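Local structure of phosphopantothenoylcysteine decarboxylase (Cryptococcus neoformans, 6EOA) at residues A131-A141 and T167-M175; D52-I63 and W222-A233. The protein binds flavin mononucleotide and, as a member of the HFCD flavoprotein family, probably decarboxylates phosphopantothenoylcysteine in coenzyme A biosynthesis. All coordinates share one frame; numbering follows the deposited sequence.

Contact 1 of 2, residues A131-A141 and T167-M175; sequences ADLVVIAPCSA and TPVIVCPAM. With FMN (flavin mononucleotide), chain B.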
loop_
_atom_site.group_PDB
_atom_site.type_symbol
_atom_site.label_atom_id
_atom_site.label_comp_id
_atom_site.label_asym_id
_atom_site.label_seq_id
_atom_site.Cartn_x
_atom_site.Cartn_y
_atom_site.Cartn_z
ATOM N N ALA A 131 22.179 13.279 -0.431
ATOM C CA ALA A 131 22.729 12.035 0.111
ATOM C C ALA A 131 23.943 11.492 -0.646
ATOM O O ALA A 131 23.944 11.409 -1.876
ATOM C CB ALA A 131 21.642 10.974 0.152
ATOM N N ASP A 132 24.974 11.122 0.109
ATOM C CA ASP A 132 26.106 10.374 -0.429
ATOM C C ASP A 132 25.891 8.893 -0.158
ATOM O O ASP A 132 26.466 8.031 -0.820
ATOM C CB ASP A 132 27.424 10.841 0.195
ATOM C CG ASP A 132 27.760 12.272 -0.161
ATOM O OD1 ASP A 132 27.481 12.678 -1.309
ATOM O OD2 ASP A 132 28.301 12.989 0.706
ATOM N N LEU A 133 25.054 8.615 0.835
ATOM C CA LEU A 133 24.747 7.254 1.243
ATOM C C LEU A 133 23.348 7.206 1.842
ATOM O O LEU A 133 22.935 8.126 2.547
ATOM C CB LEU A 133 25.783 6.744 2.251
ATOM C CG LEU A 133 25.538 5.382 2.911
ATOM C CD1 LEU A 133 25.559 4.257 1.884
ATOM C CD2 LEU A 133 26.557 5.123 4.018
ATOM N N VAL A 134 22.611 6.144 1.542
ATOM C CA VAL A 134 21.309 5.927 2.157
ATOM C C VAL A 134 21.347 4.653 2.988
ATOM O O VAL A 134 21.686 3.583 2.481
ATOM C CB VAL A 134 20.184 5.834 1.110
ATOM C CG1 VAL A 134 18.859 5.512 1.784
ATOM C CG2 VAL A 134 20.080 7.133 0.327
ATOM N N VAL A 135 21.012 4.775 4.268
ATOM C CA VAL A 135 21.005 3.627 5.169
ATOM C C VAL A 135 19.601 3.378 5.717
ATOM O O VAL A 135 19.012 4.242 6.365
ATOM C CB VAL A 135 21.988 3.822 6.341
ATOM C CG1 VAL A 135 22.087 2.552 7.174
ATOM C CG2 VAL A 135 23.368 4.220 5.818
ATOM N N ILE A 136 19.068 2.193 5.446
ATOM C CA ILE A 136 17.761 1.817 5.959
ATOM C C ILE A 136 17.927 0.970 7.215
ATOM O O ILE A 136 18.174 -0.231 7.137
ATOM C CB ILE A 136 16.948 1.043 4.917
ATOM C CG1 ILE A 136 17.021 1.742 3.560
ATOM C CG2 ILE A 136 15.510 0.915 5.374
ATOM C CD1 ILE A 136 16.333 0.978 2.453
ATOM N N ALA A 137 17.796 1.610 8.371
ATOM C CA ALA A 137 18.037 0.948 9.647
ATOM C C ALA A 137 17.102 1.491 10.723
ATOM O O ALA A 137 17.280 2.612 11.198
ATOM C CB ALA A 137 19.490 1.120 10.068
ATOM N N PRO A 138 16.107 0.690 11.123
ATOM C CA PRO A 138 15.871 -0.670 10.634
ATOM C C PRO A 138 15.023 -0.704 9.365
ATOM O O PRO A 138 14.315 0.258 9.067
ATOM C CB PRO A 138 15.119 -1.314 11.792
ATOM C CG PRO A 138 14.320 -0.184 12.357
ATOM C CD PRO A 138 15.156 1.060 12.188
ATOM N N CYS A 139 15.097 -1.808 8.629
ATOM C CA CYS A 139 14.186 -2.043 7.519
ATOM C C CYS A 139 13.182 -3.120 7.897
ATOM O O CYS A 139 13.551 -4.279 8.088
ATOM C CB CYS A 139 14.945 -2.458 6.258
ATOM S SG CYS A 139 13.875 -2.701 4.813
ATOM N N SER A 140 11.917 -2.738 8.016
ATOM C CA SER A 140 10.868 -3.697 8.344
ATOM C C SER A 140 10.607 -4.623 7.164
ATOM O O SER A 140 11.119 -4.400 6.068
ATOM C CB SER A 140 9.583 -2.974 8.740
ATOM O OG SER A 140 9.096 -2.191 7.663
ATOM N N ALA A 141 9.822 -5.671 7.395
ATOM C CA ALA A 141 9.416 -6.569 6.319
ATOM C C ALA A 141 8.540 -5.826 5.317
ATOM O O ALA A 141 8.630 -6.055 4.112
ATOM C CB ALA A 141 8.679 -7.777 6.879
ATOM N N THR A 167 24.417 6.828 -5.764
ATOM C CA THR A 167 24.246 6.669 -4.327
ATOM C C THR A 167 24.051 5.215 -3.892
ATOM O O THR A 167 23.097 4.557 -4.304
ATOM C CB THR A 167 23.047 7.498 -3.821
ATOM O OG1 THR A 167 23.225 8.875 -4.177
ATOM C CG2 THR A 167 22.918 7.384 -2.313
ATOM N N PRO A 168 24.967 4.708 -3.053
ATOM C CA PRO A 168 24.839 3.368 -2.469
ATOM C C PRO A 168 23.740 3.287 -1.404
ATOM O O PRO A 168 23.397 4.290 -0.778
ATOM C CB PRO A 168 26.218 3.125 -1.848
ATOM C CG PRO A 168 26.769 4.489 -1.593
ATOM C CD PRO A 168 26.249 5.346 -2.706
ATOM N N VAL A 169 23.193 2.092 -1.211
ATOM C CA VAL A 169 22.138 1.877 -0.231
ATOM C C VAL A 169 22.462 0.693 0.665
ATOM O O VAL A 169 22.790 -0.388 0.178
ATOM C CB VAL A 169 20.770 1.627 -0.904
ATOM C CG1 VAL A 169 19.715 1.284 0.143
ATOM C CG2 VAL A 169 20.348 2.834 -1.717
ATOM N N ILE A 170 22.371 0.903 1.974
ATOM C CA ILE A 170 22.550 -0.179 2.929
ATOM C C ILE A 170 21.232 -0.499 3.619
ATOM O O ILE A 170 20.636 0.357 4.268
ATOM C CB ILE A 170 23.600 0.164 3.991
ATOM C CG1 ILE A 170 24.950 0.456 3.328
ATOM C CG2 ILE A 170 23.727 -0.973 4.988
ATOM C CD1 ILE A 170 26.007 0.941 4.292
ATOM N N VAL A 171 20.784 -1.742 3.475
ATOM C CA VAL A 171 19.537 -2.182 4.081
ATOM C C VAL A 171 19.799 -3.104 5.271
ATOM O O VAL A 171 20.499 -4.103 5.150
ATOM C CB VAL A 171 18.651 -2.908 3.061
ATOM C CG1 VAL A 171 17.281 -3.171 3.652
ATOM C CG2 VAL A 171 18.529 -2.080 1.800
ATOM N N CYS A 172 19.234 -2.755 6.421
ATOM C CA CYS A 172 19.400 -3.558 7.623
ATOM C C CYS A 172 18.066 -4.126 8.071
ATOM O O CYS A 172 17.357 -3.505 8.860
ATOM C CB CYS A 172 20.023 -2.728 8.743
ATOM S SG CYS A 172 21.458 -1.753 8.221
ATOM N N PRO A 173 17.717 -5.316 7.560
ATOM C CA PRO A 173 16.448 -5.950 7.926
ATOM C C PRO A 173 16.361 -6.168 9.431
ATOM O O PRO A 173 17.359 -6.503 10.070
ATOM C CB PRO A 173 16.483 -7.283 7.170
ATOM C CG PRO A 173 17.457 -7.063 6.051
ATOM C CD PRO A 173 18.491 -6.135 6.611
ATOM N N ALA A 174 15.176 -5.947 9.988
ATOM C CA ALA A 174 14.958 -6.093 11.419
ATOM C C ALA A 174 13.508 -6.458 11.665
ATOM O O ALA A 174 12.614 -5.623 11.518
ATOM C CB ALA A 174 15.317 -4.819 12.151
ATOM N N MET A 175 13.274 -7.711 12.033
ATOM C CA MET A 175 11.914 -8.202 12.146
ATOM C C MET A 175 11.827 -9.438 13.024
ATOM O O MET A 175 12.843 -10.053 13.356
ATOM C CB MET A 175 11.346 -8.500 10.751
ATOM C CG MET A 175 12.115 -9.550 9.958
ATOM S SD MET A 175 11.679 -9.575 8.202
ATOM C CE MET A 175 12.620 -8.172 7.603
HETATM N N1 FMN B . 7.697 -5.224 11.625
HETATM C C2 FMN B . 8.982 -5.646 11.344
HETATM O O2 FMN B . 9.280 -5.965 10.191
HETATM N N3 FMN B . 9.923 -5.715 12.356
HETATM C C4 FMN B . 9.588 -5.363 13.650
HETATM O O4 FMN B . 10.434 -5.425 14.542
HETATM C C4A FMN B . 8.292 -4.935 13.936
HETATM N N5 FMN B . 7.939 -4.578 15.225
HETATM C C5A FMN B . 6.652 -4.150 15.498
HETATM C C6 FMN B . 6.295 -3.784 16.793
HETATM C C7 FMN B . 5.001 -3.354 17.069
HETATM C C7M FMN B . 4.618 -2.964 18.468
HETATM C C8 FMN B . 4.063 -3.288 16.042
HETATM C C8M FMN B . 2.660 -2.829 16.315
HETATM C C9 FMN B . 4.420 -3.651 14.750
HETATM C C9A FMN B . 5.712 -4.083 14.474
HETATM N N10 FMN B . 6.065 -4.440 13.185
HETATM C C10 FMN B . 7.349 -4.868 12.913
HETATM C "C1'" FMN B . 5.054 -4.372 12.079
HETATM C "C2'" FMN B . 5.197 -3.054 11.324
HETATM O "O2'" FMN B . 5.334 -1.969 12.222
HETATM C "C3'" FMN B . 3.990 -2.829 10.425
HETATM O "O3'" FMN B . 4.029 -3.794 9.398
HETATM C "C4'" FMN B . 4.018 -1.425 9.830
HETATM O "O4'" FMN B . 2.769 -1.112 9.253
HETATM C "C5'" FMN B . 5.114 -1.325 8.778
HETATM O "O5'" FMN B . 5.292 0.023 8.411
HETATM P P FMN B . 6.669 0.496 7.713
HETATM O O1P FMN B . 6.673 0.020 6.278
HETATM O O2P FMN B . 7.879 -0.069 8.424
HETATM O O3P FMN B . 6.724 1.999 7.763
#
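Ile136 N donates to Ile170 O at 2.7 Å, the shortest rung of a parallel ladder that runs from Val134 N and Pro168 O to Ala174 N and Cys139 O. In the first four rungs the donor lies close to the line of the acceptor's C=O bond; in the last two it comes from above the carbonyl plane. Beyond Ile136 the first strand gains a residue, a beta bulge at Ala137 and Pro138 with a cis peptide between them, and pairing resumes when Cys139 N reaches Cys172 O (2.8 Å), 44° out of that plane. The ladder leads straight to the flavin. Ala141 N donates to FMN O2 at 2.9 Å, and FMN N3 donates to Ala174 O at 2.8 Å, so each segment supplies one backbone bond to the pyrimidine ring. Ser140 OG, set between its backbone N and carbonyl carbon (chi1 62°), bonds to FMN O2P at 2.6 Å and also caps helix 141-149 through Leu143 N. These are adjacent strands of the parallel, Rossmann-like sheet of the flavoprotein fold, with the cofactor bound at the strands' C-terminal ends. Cys152 and Ser158 of the second subunit also bond to the FMN. Apolar side chains line both faces of the pair. On one, Ile136 and Val171 lie side by side, CD1 to CG2, while the other branch of Val171, CG1, meets Cys139 CB at 3.6 Å; helix 141-149 covers Ile136 and Cys139. On the other, helix 222-237 packs over Val135 and Ile170. Leu133 crosses the Pro168 ring at about a right angle, CD1 against CG. Near the flavin, Pro138 CB abuts Ala174 CB at 3.5 Å, and Met175, bent at chi3, brings SD against Ala141 CB.

Contact 2 of 2, residues D52-I63 and W222-A233; sequences DIVGALVKSPNI and WRDIVSLIEGFA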
loop_
_atom_site.group_PDB
_atom_site.type_symbol
_atom_site.label_atom_id
_atom_site.label_comp_id
_atom_site.label_asym_id
_atom_site.label_seq_id
_atom_site.Cartn_x
_atom_site.Cartn_y
_atom_site.Cartn_z
ATOM N N ASP A 52 20.382 6.718 18.824
ATOM C CA ASP A 52 21.777 6.409 19.140
ATOM C C ASP A 52 22.662 6.502 17.898
ATOM O O ASP A 52 23.813 6.939 17.970
ATOM C CB ASP A 52 21.891 5.016 19.759
ATOM C CG ASP A 52 21.176 4.913 21.089
ATOM O OD1 ASP A 52 21.744 5.365 22.105
ATOM O OD2 ASP A 52 20.043 4.385 21.116
ATOM N N ILE A 53 22.119 6.080 16.761
ATOM C CA ILE A 53 22.829 6.154 15.491
ATOM C C ILE A 53 23.052 7.609 15.086
ATOM O O ILE A 53 24.165 8.004 14.737
ATOM C CB ILE A 53 22.058 5.417 14.375
ATOM C CG1 ILE A 53 22.056 3.909 14.632
ATOM C CG2 ILE A 53 22.665 5.713 13.021
ATOM C CD1 ILE A 53 21.196 3.118 13.662
ATOM N N VAL A 54 21.986 8.401 15.147
ATOM C CA VAL A 54 22.055 9.811 14.787
ATOM C C VAL A 54 23.050 10.552 15.674
ATOM O O VAL A 54 23.853 11.351 15.189
ATOM C CB VAL A 54 20.673 10.483 14.888
ATOM C CG1 VAL A 54 20.778 11.975 14.606
ATOM C CG2 VAL A 54 19.695 9.822 13.928
ATOM N N GLY A 55 23.004 10.266 16.972
ATOM C CA GLY A 55 23.919 10.874 17.918
ATOM C C GLY A 55 25.360 10.558 17.579
ATOM O O GLY A 55 26.233 11.419 17.690
ATOM N N ALA A 56 25.609 9.323 17.151
ATOM C CA ALA A 56 26.960 8.889 16.796
ATOM C C ALA A 56 27.437 9.516 15.489
ATOM O O ALA A 56 28.616 9.834 15.340
ATOM C CB ALA A 56 27.019 7.371 16.697
ATOM N N LEU A 57 26.521 9.680 14.539
ATOM C CA LEU A 57 26.863 10.271 13.253
ATOM C C LEU A 57 27.110 11.772 13.379
ATOM O O LEU A 57 28.001 12.310 12.726
ATOM C CB LEU A 57 25.764 9.994 12.223
ATOM C CG LEU A 57 25.611 8.525 11.817
ATOM C CD1 LEU A 57 24.585 8.371 10.703
ATOM C CD2 LEU A 57 26.951 7.942 11.396
ATOM N N VAL A 58 26.324 12.445 14.219
ATOM C CA VAL A 58 26.528 13.870 14.479
ATOM C C VAL A 58 27.919 14.121 15.057
ATOM O O VAL A 58 28.665 14.974 14.567
ATOM C CB VAL A 58 25.474 14.438 15.457
ATOM C CG1 VAL A 58 25.882 15.833 15.931
ATOM C CG2 VAL A 58 24.093 14.470 14.809
ATOM N N LYS A 59 28.264 13.362 16.093
ATOM C CA LYS A 59 29.540 13.514 16.783
ATOM C C LYS A 59 30.720 13.224 15.860
ATOM O O LYS A 59 31.799 13.795 16.026
ATOM C CB LYS A 59 29.596 12.595 18.006
ATOM C CG LYS A 59 30.888 12.693 18.811
ATOM C CD LYS A 59 31.178 11.384 19.528
ATOM C CE LYS A 59 31.156 10.220 18.546
ATOM N NZ LYS A 59 30.661 8.959 19.168
ATOM N N SER A 60 30.510 12.333 14.892
ATOM C CA SER A 60 31.546 12.006 13.919
ATOM C C SER A 60 31.910 13.257 13.123
ATOM O O SER A 60 31.040 13.891 12.532
ATOM C CB SER A 60 31.082 10.883 12.989
ATOM O OG SER A 60 32.188 10.249 12.367
ATOM N N PRO A 61 33.204 13.612 13.115
ATOM C CA PRO A 61 33.724 14.902 12.633
ATOM C C PRO A 61 33.300 15.327 11.218
ATOM O O PRO A 61 32.856 16.464 11.055
ATOM C CB PRO A 61 35.251 14.708 12.695
ATOM C CG PRO A 61 35.469 13.230 12.873
ATOM C CD PRO A 61 34.280 12.749 13.628
ATOM N N ASN A 62 33.440 14.455 10.223
ATOM C CA ASN A 62 33.186 14.848 8.834
ATOM C C ASN A 62 31.952 14.194 8.229
ATOM O O ASN A 62 31.892 13.964 7.020
ATOM C CB ASN A 62 34.402 14.529 7.960
ATOM C CG ASN A 62 35.625 15.340 8.343
ATOM O OD1 ASN A 62 36.720 14.798 8.493
ATOM N ND2 ASN A 62 35.444 16.648 8.501
ATOM N N ILE A 63 30.969 13.900 9.073
ATOM C CA ILE A 63 29.743 13.261 8.621
ATOM C C ILE A 63 28.523 14.056 9.069
ATOM O O ILE A 63 28.415 14.438 10.236
ATOM C CB ILE A 63 29.626 11.811 9.154
ATOM C CG1 ILE A 63 30.845 10.980 8.741
ATOM C CG2 ILE A 63 28.334 11.156 8.667
ATOM C CD1 ILE A 63 30.861 9.579 9.322
ATOM N N TRP A 222 23.531 -1.435 16.306
ATOM C CA TRP A 222 23.599 -0.071 15.798
ATOM C C TRP A 222 25.029 0.468 15.773
ATOM O O TRP A 222 25.375 1.289 14.922
ATOM C CB TRP A 222 22.696 0.854 16.620
ATOM C CG TRP A 222 23.163 1.113 18.022
ATOM C CD1 TRP A 222 22.824 0.414 19.144
ATOM C CD2 TRP A 222 24.040 2.161 18.453
ATOM N NE1 TRP A 222 23.442 0.956 20.245
ATOM C CE2 TRP A 222 24.196 2.029 19.848
ATOM C CE3 TRP A 222 24.711 3.196 17.794
ATOM C CZ2 TRP A 222 24.996 2.891 20.596
ATOM C CZ3 TRP A 222 25.506 4.051 18.538
ATOM C CH2 TRP A 222 25.641 3.893 19.925
ATOM N N ARG A 223 25.865 -0.001 16.693
ATOM C CA ARG A 223 27.267 0.404 16.704
ATOM C C ARG A 223 27.986 -0.163 15.487
ATOM O O ARG A 223 28.872 0.475 14.919
ATOM C CB ARG A 223 27.954 -0.048 17.994
ATOM C CG ARG A 223 27.370 0.584 19.240
ATOM C CD ARG A 223 27.908 -0.067 20.500
ATOM N NE ARG A 223 26.934 0.004 21.585
ATOM C CZ ARG A 223 26.069 -0.964 21.876
ATOM N NH1 ARG A 223 26.064 -2.087 21.167
ATOM N NH2 ARG A 223 25.214 -0.813 22.880
ATOM N N ASP A 224 27.597 -1.368 15.084
ATOM C CA ASP A 224 28.156 -1.967 13.883
ATOM C C ASP A 224 27.701 -1.185 12.660
ATOM O O ASP A 224 28.487 -0.951 11.744
ATOM C CB ASP A 224 27.757 -3.438 13.775
ATOM C CG ASP A 224 28.363 -4.285 14.881
ATOM O OD1 ASP A 224 29.423 -3.894 15.415
ATOM O OD2 ASP A 224 27.780 -5.339 15.217
ATOM N N ILE A 225 26.437 -0.767 12.661
ATOM C CA ILE A 225 25.898 0.075 11.594
ATOM C C ILE A 225 26.721 1.340 11.406
ATOM O O ILE A 225 27.072 1.702 10.283
ATOM C CB ILE A 225 24.442 0.493 11.872
ATOM C CG1 ILE A 225 23.584 -0.728 12.190
ATOM C CG2 ILE A 225 23.872 1.254 10.683
ATOM C CD1 ILE A 225 23.433 -1.644 11.027
ATOM N N VAL A 226 27.017 2.010 12.516
ATOM C CA VAL A 226 27.755 3.267 12.483
ATOM C C VAL A 226 29.151 3.069 11.897
ATOM O O VAL A 226 29.601 3.868 11.075
ATOM C CB VAL A 226 27.872 3.892 13.889
ATOM C CG1 VAL A 226 28.809 5.092 13.870
ATOM C CG2 VAL A 226 26.505 4.300 14.403
ATOM N N SER A 227 29.825 1.998 12.306
ATOM C CA SER A 227 31.180 1.741 11.832
ATOM C C SER A 227 31.168 1.280 10.374
ATOM O O SER A 227 32.138 1.492 9.646
ATOM C CB SER A 227 31.891 0.708 12.716
ATOM O OG SER A 227 31.541 -0.616 12.357
ATOM N N LEU A 228 30.077 0.646 9.949
ATOM C CA LEU A 228 29.900 0.349 8.532
ATOM C C LEU A 228 29.820 1.663 7.769
ATOM O O LEU A 228 30.448 1.827 6.724
ATOM C CB LEU A 228 28.641 -0.485 8.275
ATOM C CG LEU A 228 28.579 -1.919 8.814
ATOM C CD1 LEU A 228 27.383 -2.660 8.223
ATOM C CD2 LEU A 228 29.876 -2.678 8.560
ATOM N N ILE A 229 29.050 2.599 8.319
ATOM C CA ILE A 229 28.884 3.923 7.731
ATOM C C ILE A 229 30.212 4.681 7.649
ATOM O O ILE A 229 30.532 5.279 6.620
ATOM C CB ILE A 229 27.866 4.753 8.532
ATOM C CG1 ILE A 229 26.456 4.202 8.313
ATOM C CG2 ILE A 229 27.929 6.222 8.135
ATOM C CD1 ILE A 229 25.386 4.944 9.078
ATOM N N GLU A 230 30.988 4.640 8.726
ATOM C CA GLU A 230 32.283 5.317 8.758
ATOM C C GLU A 230 33.263 4.693 7.767
ATOM O O GLU A 230 34.168 5.364 7.271
ATOM C CB GLU A 230 32.869 5.288 10.170
ATOM C CG GLU A 230 32.864 6.642 10.863
ATOM C CD GLU A 230 32.380 6.560 12.298
ATOM O OE1 GLU A 230 32.368 5.445 12.860
ATOM O OE2 GLU A 230 32.007 7.613 12.863
ATOM N N GLY A 231 33.069 3.409 7.475
ATOM C CA GLY A 231 33.867 2.721 6.476
ATOM C C GLY A 231 33.591 3.242 5.077
ATOM O O GLY A 231 34.473 3.240 4.215
ATOM N N PHE A 232 32.359 3.691 4.853
ATOM C CA PHE A 232 31.978 4.290 3.578
ATOM C C PHE A 232 32.452 5.732 3.491
ATOM O O PHE A 232 32.822 6.209 2.417
ATOM C CB PHE A 232 30.465 4.224 3.378
ATOM C CG PHE A 232 30.007 2.991 2.665
ATOM C CD1 PHE A 232 29.885 2.980 1.286
ATOM C CD2 PHE A 232 29.706 1.838 3.370
ATOM C CE1 PHE A 232 29.469 1.845 0.621
ATOM C CE2 PHE A 232 29.287 0.699 2.712
ATOM C CZ PHE A 232 29.168 0.702 1.336
ATOM N N ALA A 233 32.424 6.426 4.625
ATOM C CA ALA A 233 32.945 7.784 4.703
ATOM C C ALA A 233 34.420 7.786 4.328
ATOM O O ALA A 233 34.879 8.662 3.598
ATOM C CB ALA A 233 32.743 8.358 6.096
#
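Trp222 lays its indole against the N-terminal part of helix 50-59, with Asp52 CB over the centre of the six-membered ring, 3.6 Å from its centroid and 4° off the normal. This is a CH-pi contact made by the methylene of the aspartate. Arg223 CG sits over the opposite face of the indole, holding the ring between two aliphatic groups. The ring reaches this position because CG lies between the backbone N and the carbonyl carbon (chi1 70°). Ala56 CB meets its edge at CZ3, and Ile53 runs past the side chain in the reverse sense, CG1 to Trp222 CB at 3.7 Å. One turn on, Ile225 starts toward the other helix but ends away from it, turning to the sheet and Val135. Val226 sets both methyls against Ala56, its CG2 lying 3.9 Å from Ala56 CB. Ile229 crosses Leu57 at about a right angle, its CG2 3.8 Å from Leu57 CD2, and also touches Val37 and Val135 of the sheet. Glu230 supplies the polar link: OE2 accepts from Ser60 OG at 2.7 Å through its anti lone pair, the one turned from the other carboxylate oxygen. Ser60 is the first residue after helix 50-59, and its OG, anti to the backbone N, points toward the Glu230 carboxylate. Glu230 CG also meets Ile63 CD1, and the same methyl packs on Ala233 CB at 3.9 Å. The segment axes come within 9.7 Å and cross at -34°. Both helices rest on the same face of the central parallel sheet, forming one helical layer of the three-layer alpha/beta/alpha sandwich characteristic of Rossmann-like flavoproteins.

The centres of contacts 1 and 2 lie about 14 Å apart within one flavoprotein domain. Along the chain contact 1 is nested inside contact 2: 52-63 comes first, then strands 133-139 and 169-173, and finally helix 222-237, which returns to the early helix 50-59. The contacts meet where that last helix packs on the sheet: Ile225 CD1 touches Cys172 SG at 3.4 Å, Phe232 CE2 touches Ile170 CD1, and Ile229 CD1 touches Val135 CG2. Contact 1 joins two adjacent strands of the sheet and carries part of the FMN site, whereas contact 2 joins two helices packed on one face of that sheet; the side chain of Ile53 lies about 14 Å from a bound FMN.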